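Local atomic coordinates of TRNA threonylcarbamoyladenosine dehydratase (Escherichia coli, PDB entry 4D79), a protein that catalyses the ATP-dependent dehydration of threonylcarbamoyladenosine at position 37 of tRNAs reading codons that begin with adenine, forming its cyclic derivative. Residues G15-L19 and Y20-A24; V251-S254 and H255-K259. All blocks are in the same frame, centred on the assembly; numbering follows the deposited sequence.

Contact 1: residues G15-L19 and Y20-A24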
# COMPACT_ATOMS: atom_id res chain seq x y z
N GLY B 15 17.79 -4.56 3.20
CA GLY B 15 16.69 -4.72 4.13
C GLY B 15 15.80 -5.92 3.83
O GLY B 15 15.22 -6.51 4.75
N THR B 16 15.69 -6.30 2.56
CA THR B 16 15.01 -7.54 2.17
C THR B 16 15.72 -8.77 2.72
O THR B 16 15.10 -9.65 3.33
CB THR B 16 14.93 -7.60 0.65
OG1 THR B 16 14.39 -6.35 0.19
CG2 THR B 16 14.07 -8.74 0.17
N ALA B 17 17.04 -8.85 2.51
CA ALA B 17 17.82 -9.95 3.08
C ALA B 17 17.70 -10.01 4.60
O ALA B 17 17.65 -11.11 5.19
CB ALA B 17 19.28 -9.79 2.66
N ARG B 18 17.71 -8.85 5.28
CA ARG B 18 17.66 -8.83 6.74
C ARG B 18 16.30 -9.27 7.27
O ARG B 18 16.21 -9.77 8.39
CB ARG B 18 18.00 -7.44 7.29
CG ARG B 18 19.48 -7.05 7.08
CD ARG B 18 19.93 -5.90 7.97
NE ARG B 18 18.96 -4.81 7.99
CZ ARG B 18 18.93 -3.81 7.11
NH1 ARG B 18 19.81 -3.77 6.12
NH2 ARG B 18 18.01 -2.87 7.23
N LEU B 19 15.26 -9.16 6.45
CA LEU B 19 13.92 -9.55 6.85
C LEU B 19 13.60 -11.00 6.48
O LEU B 19 13.18 -11.78 7.33
CB LEU B 19 12.92 -8.60 6.18
CG LEU B 19 11.45 -8.87 6.51
CD1 LEU B 19 11.15 -8.80 7.99
CD2 LEU B 19 10.57 -7.91 5.74
N TYR B 20 13.81 -11.38 5.23
CA TYR B 20 13.44 -12.70 4.73
C TYR B 20 14.58 -13.70 4.75
O TYR B 20 14.33 -14.91 4.64
CB TYR B 20 12.92 -12.59 3.30
CG TYR B 20 11.67 -11.75 3.15
CD1 TYR B 20 10.42 -12.28 3.40
CD2 TYR B 20 11.76 -10.43 2.68
CE1 TYR B 20 9.27 -11.50 3.22
CE2 TYR B 20 10.67 -9.67 2.51
CZ TYR B 20 9.42 -10.20 2.78
OH TYR B 20 8.34 -9.39 2.60
N GLY B 21 15.82 -13.24 4.87
CA GLY B 21 16.96 -14.13 4.89
C GLY B 21 17.73 -14.08 3.58
O GLY B 21 17.21 -13.69 2.54
N GLU B 22 18.99 -14.53 3.64
CA GLU B 22 19.86 -14.54 2.47
C GLU B 22 19.34 -15.48 1.39
O GLU B 22 19.38 -15.16 0.20
CB GLU B 22 21.30 -14.95 2.84
CG GLU B 22 21.98 -14.03 3.86
CD GLU B 22 22.20 -12.61 3.35
OE1 GLU B 22 21.89 -12.33 2.18
OE2 GLU B 22 22.70 -11.78 4.13
N LYS B 23 18.88 -16.68 1.78
CA LYS B 23 18.39 -17.63 0.78
C LYS B 23 17.21 -17.04 0.02
O LYS B 23 17.12 -17.17 -1.20
CB LYS B 23 18.02 -18.94 1.47
CG LYS B 23 17.75 -20.09 0.51
CD LYS B 23 17.72 -21.43 1.25
CE LYS B 23 17.60 -22.61 0.29
NZ LYS B 23 16.26 -22.68 -0.36
N ALA B 24 16.31 -16.37 0.75
CA ALA B 24 15.19 -15.71 0.11
C ALA B 24 15.65 -14.62 -0.86
O ALA B 24 15.03 -14.43 -1.91
CB ALA B 24 14.28 -15.13 1.19
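Leu19 and Tyr20 extend their side chains in the same direction, so that the leucine lies over one face of the phenol ring. Leu19 CD2 makes an off-centre CH-pi contact, 4.1 Å from the centroid of the Tyr20 ring and 29° off the ring normal. Leu19 CG is anti to its own backbone N (chi1 -180°), which carries the branched end alongside the tyrosine. Thr16, one turn earlier, meets the ring elsewhere: its methyl CG2 is 3.8 Å from Tyr20 CD2, and its carbonyl O lies at the ring edge, near the ring plane. Thr16 O also accepts the Tyr20 N-H in a nearly straight bond, at 2.9 Å from Tyr20 N. These residues close helix 7-20; Gly21 then leaves helical angles with positive phi (106°) and at once takes the N-cap position of helix 22-29. At these angles a CB would jam against the carbonyl O of Tyr20. Gly21 N still reaches back to Ala17 O at 2.8 Å, but on a bent path from above the carbonyl plane. Beyond this turn, the bent chain of Glu22 returns OE1 to within 3.7 Å of Ala17 CB. The Tyr20 ring also meets Phe28 edge-to-face and packs on Met243 of the second subunit. With an alanine here the ring is gone, and Leu19 CD2, Thr16 CG2, Phe28 and Met243 of the second subunit are likely to face a gap.

Contact 2: residues V251-S254 and H255-K259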
# COMPACT_ATOMS: atom_id res chain seq x y z
N VAL B 251 -0.97 -7.46 -0.14
CA VAL B 251 -1.28 -8.74 0.48
C VAL B 251 -1.07 -9.88 -0.51
O VAL B 251 -0.55 -10.95 -0.16
CB VAL B 251 -2.70 -8.73 1.06
CG1 VAL B 251 -3.16 -10.15 1.40
CG2 VAL B 251 -2.78 -7.82 2.28
N ALA B 252 -1.46 -9.67 -1.77
CA ALA B 252 -1.20 -10.69 -2.79
C ALA B 252 0.29 -11.01 -2.92
O ALA B 252 0.68 -12.17 -3.00
CB ALA B 252 -1.78 -10.25 -4.13
N VAL B 253 1.15 -9.98 -2.96
CA VAL B 253 2.60 -10.20 -3.09
C VAL B 253 3.15 -10.92 -1.87
O VAL B 253 3.86 -11.93 -1.99
CB VAL B 253 3.32 -8.87 -3.35
CG1 VAL B 253 4.80 -8.96 -3.25
CG2 VAL B 253 2.94 -8.38 -4.75
N SER B 254 2.78 -10.47 -0.67
CA SER B 254 3.26 -11.10 0.55
C SER B 254 2.85 -12.57 0.61
O SER B 254 3.64 -13.42 1.05
CB SER B 254 2.75 -10.38 1.78
OG SER B 254 3.42 -9.14 2.00
N HIS B 255 1.62 -12.87 0.18
CA HIS B 255 1.17 -14.25 0.14
C HIS B 255 2.02 -15.07 -0.83
O HIS B 255 2.48 -16.18 -0.50
CB HIS B 255 -0.30 -14.29 -0.26
CG HIS B 255 -0.88 -15.67 -0.30
ND1 HIS B 255 -1.31 -16.34 0.83
CD2 HIS B 255 -1.07 -16.53 -1.33
CE1 HIS B 255 -1.79 -17.52 0.49
NE2 HIS B 255 -1.64 -17.67 -0.81
N ALA B 256 2.25 -14.54 -2.03
CA ALA B 256 3.04 -15.25 -3.04
C ALA B 256 4.46 -15.50 -2.54
O ALA B 256 5.00 -16.61 -2.67
CB ALA B 256 3.06 -14.45 -4.35
N LEU B 257 5.09 -14.48 -1.96
CA LEU B 257 6.46 -14.63 -1.47
C LEU B 257 6.54 -15.65 -0.35
O LEU B 257 7.49 -16.45 -0.30
CB LEU B 257 7.04 -13.31 -1.01
CG LEU B 257 7.20 -12.22 -2.06
CD1 LEU B 257 7.90 -11.01 -1.49
CD2 LEU B 257 7.95 -12.71 -3.27
N LYS B 258 5.55 -15.66 0.53
CA LYS B 258 5.51 -16.67 1.58
C LYS B 258 5.39 -18.08 1.01
O LYS B 258 6.05 -19.02 1.49
CB LYS B 258 4.38 -16.37 2.53
CG LYS B 258 4.14 -17.44 3.55
CD LYS B 258 3.00 -17.02 4.45
CE LYS B 258 1.68 -17.07 3.69
NZ LYS B 258 0.51 -16.98 4.60
N LYS B 259 4.49 -18.26 0.06
CA LYS B 259 4.32 -19.58 -0.53
C LYS B 259 5.57 -20.02 -1.29
O LYS B 259 5.93 -21.20 -1.26
CB LYS B 259 3.09 -19.58 -1.42
CG LYS B 259 1.82 -19.40 -0.67
CD LYS B 259 1.61 -20.48 0.36
CE LYS B 259 0.36 -20.22 1.20
NZ LYS B 259 0.23 -21.29 2.22
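The imidazole of His255, whose CB rests 3.4 Å from Val251 O, carries Lys259 CG on one face, 3.8 Å above the ring plane and displaced toward the rim. At the rim, NE2 is hydrogen-bonded to Asp202 OD2, while Val166 of strand 164-168 also packs on the side chain. Having CG anti to the backbone N (chi1 -179°) puts the ring beside Val166 and Asp202 (strand 202-206) and gives its buried nitrogen a carboxylate partner, which would probably polarise the imidazole. The contact is about two and a half turns of the alpha-helix 242-266, which lies against the mixed sheet of the Rossmann-like ThiF/E1 fold. Residues up to Leu257 fall in a stretch predicted to span a membrane, yet in this crystal the helix packs on the sheet: Val251 touches Ile164 and Val166, Val253 meets Ile126, and Ala256 meets Tyr124. Four successive i to i+4 backbone bonds cross the contact, among them that from Leu257 N to Val253 O at 2.8 Å. On another side of the helix, Val253 and Leu257 run side by side, one turn apart, with Val253 CG1 4.1 Å from Leu257 CD1. Leu257 CG also sits 3.4 Å from Val253 O. Met243 of the second subunit packs on both residues and on Ser254, making this part of the helix a piece of the dimer interface. Ser254 OG turns back to Phe250 O in a weak hydrogen bond, whereas its main-chain oxygen faces forward: Ser254 O accepts from Lys258 N at 3.0 Å and has Lys258 CB 3.4 Å away.

Contact 1 lies near the start of the chain, at the junction of helices 7-20 and 22-29; contact 2 comes much later, within helix 242-266. Their centres are about 15 Å apart, and although their nearest atoms approach to about 4 Å, they do not touch. Intermediaries join them: Thr52 packs on Thr16 and Tyr20 of one and on Leu257 of the other, and helix 242-266 runs on to place Met261 against Tyr20 and Ala24. Contact 2 lies on the central sheet, contact 1 farther from the chain centre. Met243 of the second subunit touches both, so helix 7-20 and helix 242-266 both take part in the dimer interface.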